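PDB 5Y6H: flagellar brake protein YcgR from Escherichia coli K-12, which acts as a flagellar brake, slowing the motor when bound to cyclic di-GMP by engaging motor components, its N-terminal domain taking part in FliG binding. Local coordinates for residues R21-K25 with A26-L30. Residues are numbered along the deposited sequence; the frame is centred on the assembly and turned at random.
Sequences RDLHK and AAIPL
L23 reaches from the last full turn of the helix to I28 and L30, CD1 chiefly meeting the isoleucine and CD2 the leucine. CD1 lies 3.7 Å from I28 CG1 and 3.9 Å from I28 CD1, and the two side chains cross at about a right angle, so the methyl of L23 lies against the CG1-CD1 arm of I28. CD2 meets L30 CD2 at 3.8 Å, methyl against methyl, with the leucines set obliquely; L30 CD2 is close to L23 CD1 as well, at 4.1 Å. Although the CB of L23 points away from the following residues, CG stands anti to the backbone N (chi1 -173°), which carries the branched end round to I28 and L30. In I28, CG1 sits between the backbone N and the carbonyl carbon (chi1 60°), a crowded position that brings CG1 and CD1 to L23.

The helix ends beside this apolar cluster. Its last i to i+4 bonds run from A26 N to D22 O at 2.9 Å and from A27 N to L23 O at 3.1 Å. A27 then takes positive phi (57°) as the first residue to leave helical geometry, and I28 turns to an extended conformation, leading the chain into strand 30-34.

This is local packing at a helix-to-strand connection in the PilZN domain of YcgR. The end of helix 13-26 packs on the antiparallel sheet through L23, while L30 is contributed by the sheet itself, pairing with S41 through backbone hydrogen bonds. L23, I28 and L30 all touch A75 of strand 71-77, and L30 also packs on L43 of strand 37-47.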
ATOM      1  N   ARG A  21       0.581  -6.962   8.225  1.00 14.46           N
ATOM      2  CA  ARG A  21       0.500  -8.419   8.230  1.00 19.20           C
ATOM      3  C   ARG A  21      -0.943  -8.886   8.075  1.00 17.06           C
ATOM      4  O   ARG A  21      -1.218  -9.831   7.325  1.00 17.96           O
ATOM      5  CB  ARG A  21       1.104  -8.987   9.518  1.00 22.83           C
ATOM      6  CG  ARG A  21       2.567  -8.640   9.746  1.00 25.55           C
ATOM      7  CD  ARG A  21       3.480  -9.799   9.411  1.00 29.33           C
ATOM      8  NE  ARG A  21       4.832  -9.594   9.922  1.00 26.72           N
ATOM      9  CZ  ARG A  21       5.919 -10.094   9.348  1.00 25.65           C
ATOM     10  NH1 ARG A  21       5.805 -10.825   8.248  1.00 27.62           N
ATOM     11  NH2 ARG A  21       7.117  -9.867   9.872  1.00 24.59           N
ATOM     12  N   ASP A  22      -1.875  -8.238   8.779  1.00 20.24           N
ATOM     13  CA  ASP A  22      -3.288  -8.586   8.644  1.00 21.10           C
ATOM     14  C   ASP A  22      -3.798  -8.276   7.242  1.00 22.41           C
ATOM     15  O   ASP A  22      -4.597  -9.038   6.681  1.00 20.98           O
ATOM     16  CB  ASP A  22      -4.122  -7.830   9.681  1.00 22.62           C
ATOM     17  CG  ASP A  22      -4.096  -8.481  11.053  1.00 31.22           C
ATOM     18  OD1 ASP A  22      -3.556  -9.599  11.189  1.00 30.83           O
ATOM     19  OD2 ASP A  22      -4.624  -7.868  12.004  1.00 29.42           O
ATOM     20  N   LEU A  23      -3.351  -7.156   6.668  1.00 18.46           N
ATOM     21  CA  LEU A  23      -3.760  -6.774   5.318  1.00 14.82           C
ATOM     22  C   LEU A  23      -3.287  -7.790   4.286  1.00 18.58           C
ATOM     23  O   LEU A  23      -4.036  -8.166   3.376  1.00 17.86           O
ATOM     24  CB  LEU A  23      -3.213  -5.385   4.994  1.00 17.28           C
ATOM     25  CG  LEU A  23      -3.660  -4.730   3.686  1.00 16.14           C
ATOM     26  CD1 LEU A  23      -5.182  -4.641   3.603  1.00 20.53           C
ATOM     27  CD2 LEU A  23      -3.024  -3.352   3.548  1.00 19.01           C
ATOM     28  N   HIS A  24      -2.033  -8.229   4.399  1.00 14.71           N
ATOM     29  CA  HIS A  24      -1.512  -9.251   3.498  1.00 14.17           C
ATOM     30  C   HIS A  24      -2.339 -10.533   3.571  1.00 19.58           C
ATOM     31  O   HIS A  24      -2.667 -11.131   2.540  1.00 18.89           O
ATOM     32  CB  HIS A  24      -0.048  -9.535   3.834  1.00 17.59           C
ATOM     33  CG  HIS A  24       0.515 -10.713   3.111  1.00 20.16           C
ATOM     34  ND1 HIS A  24       0.847 -11.890   3.748  1.00 22.37           N
ATOM     35  CD2 HIS A  24       0.810 -10.897   1.803  1.00 21.44           C
ATOM     36  CE1 HIS A  24       1.321 -12.748   2.862  1.00 28.87           C
ATOM     37  NE2 HIS A  24       1.309 -12.170   1.674  1.00 26.61           N
ATOM     38  N   LYS A  25      -2.683 -10.975   4.786  1.00 18.83           N
ATOM     39  CA  LYS A  25      -3.432 -12.221   4.932  1.00 19.86           C
ATOM     40  C   LYS A  25      -4.868 -12.077   4.440  1.00 16.50           C
ATOM     41  O   LYS A  25      -5.421 -13.012   3.845  1.00 19.20           O
ATOM     42  CB  LYS A  25      -3.414 -12.676   6.391  1.00 21.84           C
ATOM     43  CG  LYS A  25      -3.797 -14.129   6.583  1.00 38.75           C
ATOM     44  CD  LYS A  25      -3.598 -14.560   8.023  1.00 46.89           C
ATOM     45  CE  LYS A  25      -3.571 -16.070   8.146  1.00 50.46           C
ATOM     46  NZ  LYS A  25      -2.409 -16.666   7.427  1.00 50.60           N
ATOM     47  N   ALA A  26      -5.494 -10.925   4.691  1.00 19.23           N
ATOM     48  CA  ALA A  26      -6.860 -10.699   4.227  1.00 17.11           C
ATOM     49  C   ALA A  26      -6.946 -10.694   2.706  1.00 18.86           C
ATOM     50  O   ALA A  26      -7.975 -11.088   2.141  1.00 20.46           O
ATOM     51  CB  ALA A  26      -7.393  -9.382   4.792  1.00 14.89           C
ATOM     52  N   ALA A  27      -5.885 -10.243   2.032  1.00 16.88           N
ATOM     53  CA  ALA A  27      -5.785 -10.277   0.572  1.00 17.78           C
ATOM     54  C   ALA A  27      -6.937  -9.527  -0.092  1.00 23.90           C
ATOM     55  O   ALA A  27      -7.512  -9.984  -1.082  1.00 24.92           O
ATOM     56  CB  ALA A  27      -5.707 -11.716   0.056  1.00 24.35           C
ATOM     57  N   ILE A  28      -7.277  -8.363   0.450  1.00 22.64           N
ATOM     58  CA  ILE A  28      -8.310  -7.523  -0.150  1.00 23.46           C
ATOM     59  C   ILE A  28      -7.657  -6.567  -1.141  1.00 23.39           C
ATOM     60  O   ILE A  28      -6.436  -6.349  -1.077  1.00 22.11           O
ATOM     61  CB  ILE A  28      -9.104  -6.763   0.924  1.00 20.63           C
ATOM     62  CG1 ILE A  28      -8.183  -5.869   1.752  1.00 17.39           C
ATOM     63  CG2 ILE A  28      -9.882  -7.733   1.795  1.00 18.01           C
ATOM     64  CD1 ILE A  28      -8.945  -4.853   2.598  1.00 22.99           C
ATOM     65  N   PRO A  29      -8.412  -5.980  -2.072  1.00 22.70           N
ATOM     66  CA  PRO A  29      -7.798  -5.067  -3.040  1.00 18.33           C
ATOM     67  C   PRO A  29      -7.280  -3.803  -2.376  1.00 21.75           C
ATOM     68  O   PRO A  29      -7.804  -3.340  -1.359  1.00 22.14           O
ATOM     69  CB  PRO A  29      -8.943  -4.747  -4.011  1.00 22.47           C
ATOM     70  CG  PRO A  29      -9.973  -5.796  -3.776  1.00 26.66           C
ATOM     71  CD  PRO A  29      -9.845  -6.188  -2.345  1.00 21.48           C
ATOM     72  N   LEU A  30      -6.225  -3.252  -2.964  1.00 18.61           N
ATOM     73  CA  LEU A  30      -5.693  -1.957  -2.576  1.00 15.69           C
ATOM     74  C   LEU A  30      -5.999  -0.949  -3.673  1.00 17.61           C
ATOM     75  O   LEU A  30      -6.165  -1.313  -4.840  1.00 22.31           O
ATOM     76  CB  LEU A  30      -4.174  -2.010  -2.368  1.00 23.76           C
ATOM     77  CG  LEU A  30      -3.538  -3.080  -1.481  1.00 27.88           C
ATOM     78  CD1 LEU A  30      -2.039  -2.836  -1.397  1.00 25.66           C
ATOM     79  CD2 LEU A  30      -4.153  -3.108  -0.094  1.00 24.41           C
TER